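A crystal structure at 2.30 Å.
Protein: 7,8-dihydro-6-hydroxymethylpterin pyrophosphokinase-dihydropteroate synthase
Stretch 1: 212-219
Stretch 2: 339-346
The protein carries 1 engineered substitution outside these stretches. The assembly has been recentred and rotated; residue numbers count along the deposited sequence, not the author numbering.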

# COMPACT_ATOMS: atom_id res chain seq x y z
N LEU B 212 -7.84 -4.76 41.63
CA LEU B 212 -9.05 -4.70 40.83
C LEU B 212 -9.99 -5.80 41.29
O LEU B 212 -11.19 -5.61 41.41
CB LEU B 212 -8.70 -4.83 39.35
CG LEU B 212 -7.79 -3.75 38.77
CD1 LEU B 212 -7.32 -4.12 37.36
CD2 LEU B 212 -8.47 -2.38 38.76
N PHE B 213 -9.44 -7.00 41.51
CA PHE B 213 -10.27 -8.11 41.93
C PHE B 213 -9.49 -8.90 42.96
O PHE B 213 -8.26 -8.88 42.98
CB PHE B 213 -10.61 -9.02 40.75
CG PHE B 213 -11.50 -8.42 39.69
CD1 PHE B 213 -12.85 -8.18 39.95
CD2 PHE B 213 -11.01 -8.11 38.43
CE1 PHE B 213 -13.68 -7.64 38.97
CE2 PHE B 213 -11.84 -7.58 37.45
CZ PHE B 213 -13.17 -7.35 37.72
N PHE B 214 -10.23 -9.61 43.81
CA PHE B 214 -9.65 -10.52 44.78
C PHE B 214 -10.65 -11.65 44.99
O PHE B 214 -11.70 -11.45 45.60
CB PHE B 214 -9.31 -9.77 46.08
CG PHE B 214 -8.38 -10.51 47.00
CD1 PHE B 214 -8.75 -11.71 47.59
CD2 PHE B 214 -7.13 -9.99 47.30
CE1 PHE B 214 -7.88 -12.38 48.44
CE2 PHE B 214 -6.27 -10.66 48.15
CZ PHE B 214 -6.65 -11.85 48.72
N ASN B 215 -10.33 -12.81 44.42
CA ASN B 215 -11.30 -13.88 44.36
C ASN B 215 -12.60 -13.30 43.82
O ASN B 215 -12.57 -12.35 43.03
CB ASN B 215 -11.37 -14.65 45.69
CG ASN B 215 -10.06 -15.32 46.02
OD1 ASN B 215 -9.25 -15.62 45.13
ND2 ASN B 215 -9.81 -15.56 47.30
N ASP B 216 -13.73 -13.86 44.29
CA ASP B 216 -15.05 -13.43 43.86
C ASP B 216 -15.66 -12.48 44.89
O ASP B 216 -16.88 -12.30 44.91
CB ASP B 216 -15.96 -14.65 43.65
CG ASP B 216 -16.15 -15.45 44.93
OD1 ASP B 216 -15.50 -15.12 45.95
OD2 ASP B 216 -16.95 -16.39 44.91
N PHE B 217 -14.82 -11.86 45.73
CA PHE B 217 -15.31 -11.05 46.83
C PHE B 217 -15.95 -9.75 46.33
O PHE B 217 -15.50 -9.17 45.33
CB PHE B 217 -14.18 -10.67 47.81
CG PHE B 217 -13.48 -11.82 48.50
CD1 PHE B 217 -13.99 -13.10 48.47
CD2 PHE B 217 -12.31 -11.59 49.21
CE1 PHE B 217 -13.33 -14.15 49.08
CE2 PHE B 217 -11.65 -12.64 49.83
CZ PHE B 217 -12.16 -13.92 49.77
N THR B 218 -16.97 -9.29 47.06
CA THR B 218 -17.56 -7.98 46.89
C THR B 218 -17.47 -7.25 48.22
O THR B 218 -18.20 -7.57 49.16
CB THR B 218 -19.04 -8.11 46.48
OG1 THR B 218 -19.18 -9.02 45.40
CG2 THR B 218 -19.67 -6.78 46.14
N ILE B 219 -16.59 -6.25 48.29
CA ILE B 219 -16.25 -5.57 49.53
C ILE B 219 -16.30 -4.06 49.31
O ILE B 219 -15.86 -3.57 48.27
CB ILE B 219 -14.84 -6.01 49.99
CG1 ILE B 219 -14.86 -7.44 50.52
CG2 ILE B 219 -14.24 -5.03 50.98
CD1 ILE B 219 -13.56 -8.18 50.32
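Stretch 2, residues 339-346: EYKHNVLN

Residues 339-346 lie against 212-219 of the same chain as an irregular segment without helix or strand, and the contact buries 367 Å² summed over both sides. Stretch 1 leaves a strand at F214 and reverses through a type II' turn from F214 to F217, closed by F217 N to F214 O at 3.1 Å. Stretch 2 is extended from Y340 to H342, with phi/psi of -66/135, -131/120 and -89/160, then bends in a type I turn from H342 to L345, closed by L345 N to H342 O at 3.1 Å. The two stretches advance in the same sense where they face each other: D216 CA lies 6.6 Å from H342 CA, and T218 CA lies 7.5 Å from V344 CA.

Two hydrogen bonds cross the interface, both from side chains of stretch 2 to backbone carbonyls of stretch 1. H342, chi1 t, has its CA-to-CB bond toward stretch 1 and donates from NE2 to F217 O at 3.0 Å, with the acceptor near the ring plane. The other ring nitrogen, H342 ND1, accepts from V344 N at 3.2 Å and a nearly straight 175°. The imidazole is thus tied to its own turn through one nitrogen and to stretch 1 through the other, which fits a neutral ring protonated at NE2. N343 ND2 adds a weak bond to D216 O at 3.2 Å, its angle of 127° far from linear. T218 OG1 lies at the edge of the imidazole, 3.5 Å from H342 CE1. Y340 OH approaches N215 O no closer than 3.7 Å. K341, its CA-to-CB bond away from stretch 1, donates a hydrogen bond from K341 NZ to L345 O at 2.7 Å, bracing its own turn.

F213, chi1 m, has its CA-to-CB bond toward stretch 2 and the largest area covered in the pair, 82 Å². Y340 turns its edge to one face of the F213 ring, with centroids 5.1 Å apart, planes at 75° and F213 CE1 to Y340 CE2 at 3.9 Å. The H342 ring is more nearly parallel to F213, at 28°, but is slid aside so that the rings barely overlap; their centroids are 5.5 Å apart, and F213 CD1 is 3.6 Å from H342 CD2.

Apolar packing completes the contact. L345 starts sideways from its CA, but its end comes nearer, bringing L345 CD1 to 4.2 Å from F213 CZ at the edge of the phenyl ring. Further along, T218 CG2 packs on V344 CG2 at 3.7 Å.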

# COMPACT_ATOMS: atom_id res chain seq x y z
N GLU B 339 -13.27 -13.42 29.26
CA GLU B 339 -14.49 -14.18 29.53
C GLU B 339 -14.93 -14.07 30.98
O GLU B 339 -15.97 -14.60 31.34
CB GLU B 339 -14.37 -15.63 29.05
CG GLU B 339 -14.25 -15.74 27.54
CD GLU B 339 -15.32 -14.99 26.73
OE1 GLU B 339 -16.52 -15.09 27.09
OE2 GLU B 339 -14.94 -14.30 25.75
N TYR B 340 -14.14 -13.38 31.82
CA TYR B 340 -14.45 -13.26 33.24
C TYR B 340 -15.74 -12.46 33.44
O TYR B 340 -15.95 -11.41 32.81
CB TYR B 340 -13.31 -12.58 33.99
CG TYR B 340 -13.48 -12.52 35.49
CD1 TYR B 340 -13.56 -13.68 36.25
CD2 TYR B 340 -13.56 -11.30 36.17
CE1 TYR B 340 -13.72 -13.64 37.62
CE2 TYR B 340 -13.71 -11.25 37.55
CZ TYR B 340 -13.80 -12.43 38.27
OH TYR B 340 -13.93 -12.42 39.63
N LYS B 341 -16.61 -12.97 34.33
CA LYS B 341 -17.75 -12.23 34.84
C LYS B 341 -17.80 -12.31 36.36
O LYS B 341 -17.94 -13.39 36.93
CB LYS B 341 -19.08 -12.69 34.23
CG LYS B 341 -20.24 -11.75 34.56
CD LYS B 341 -21.60 -12.21 34.07
CE LYS B 341 -22.72 -11.27 34.49
NZ LYS B 341 -22.74 -11.05 35.96
N HIS B 342 -17.72 -11.14 37.00
CA HIS B 342 -17.92 -10.95 38.43
C HIS B 342 -19.41 -10.70 38.69
O HIS B 342 -20.13 -10.30 37.77
CB HIS B 342 -17.02 -9.79 38.86
CG HIS B 342 -16.82 -9.65 40.34
ND1 HIS B 342 -17.80 -9.14 41.17
CD2 HIS B 342 -15.74 -9.88 41.12
CE1 HIS B 342 -17.33 -9.09 42.41
NE2 HIS B 342 -16.07 -9.54 42.40
N ASN B 343 -19.85 -10.91 39.94
CA ASN B 343 -21.24 -10.78 40.36
C ASN B 343 -21.73 -9.34 40.16
O ASN B 343 -22.89 -9.10 39.83
CB ASN B 343 -21.43 -11.08 41.85
CG ASN B 343 -20.57 -12.23 42.35
OD1 ASN B 343 -20.86 -13.39 42.08
ND2 ASN B 343 -19.53 -11.90 43.10
N VAL B 344 -20.83 -8.40 40.39
CA VAL B 344 -21.10 -6.98 40.32
C VAL B 344 -21.21 -6.51 38.86
O VAL B 344 -21.76 -5.45 38.59
CB VAL B 344 -19.98 -6.24 41.07
CG1 VAL B 344 -19.58 -4.92 40.44
CG2 VAL B 344 -20.27 -6.11 42.56
N LEU B 345 -20.68 -7.29 37.92
CA LEU B 345 -20.60 -6.81 36.55
C LEU B 345 -21.82 -7.28 35.77
O LEU B 345 -22.33 -8.38 36.01
CB LEU B 345 -19.29 -7.29 35.90
CG LEU B 345 -18.01 -6.73 36.53
CD1 LEU B 345 -16.80 -7.06 35.68
CD2 LEU B 345 -18.11 -5.22 36.72
N ASN B 346 -22.28 -6.43 34.84
CA ASN B 346 -23.45 -6.72 34.03
C ASN B 346 -23.14 -7.80 32.99
O ASN B 346 -24.04 -8.49 32.53
CB ASN B 346 -23.96 -5.47 33.31
CG ASN B 346 -24.79 -4.56 34.20
OD1 ASN B 346 -25.36 -5.01 35.20
ND2 ASN B 346 -24.87 -3.29 33.83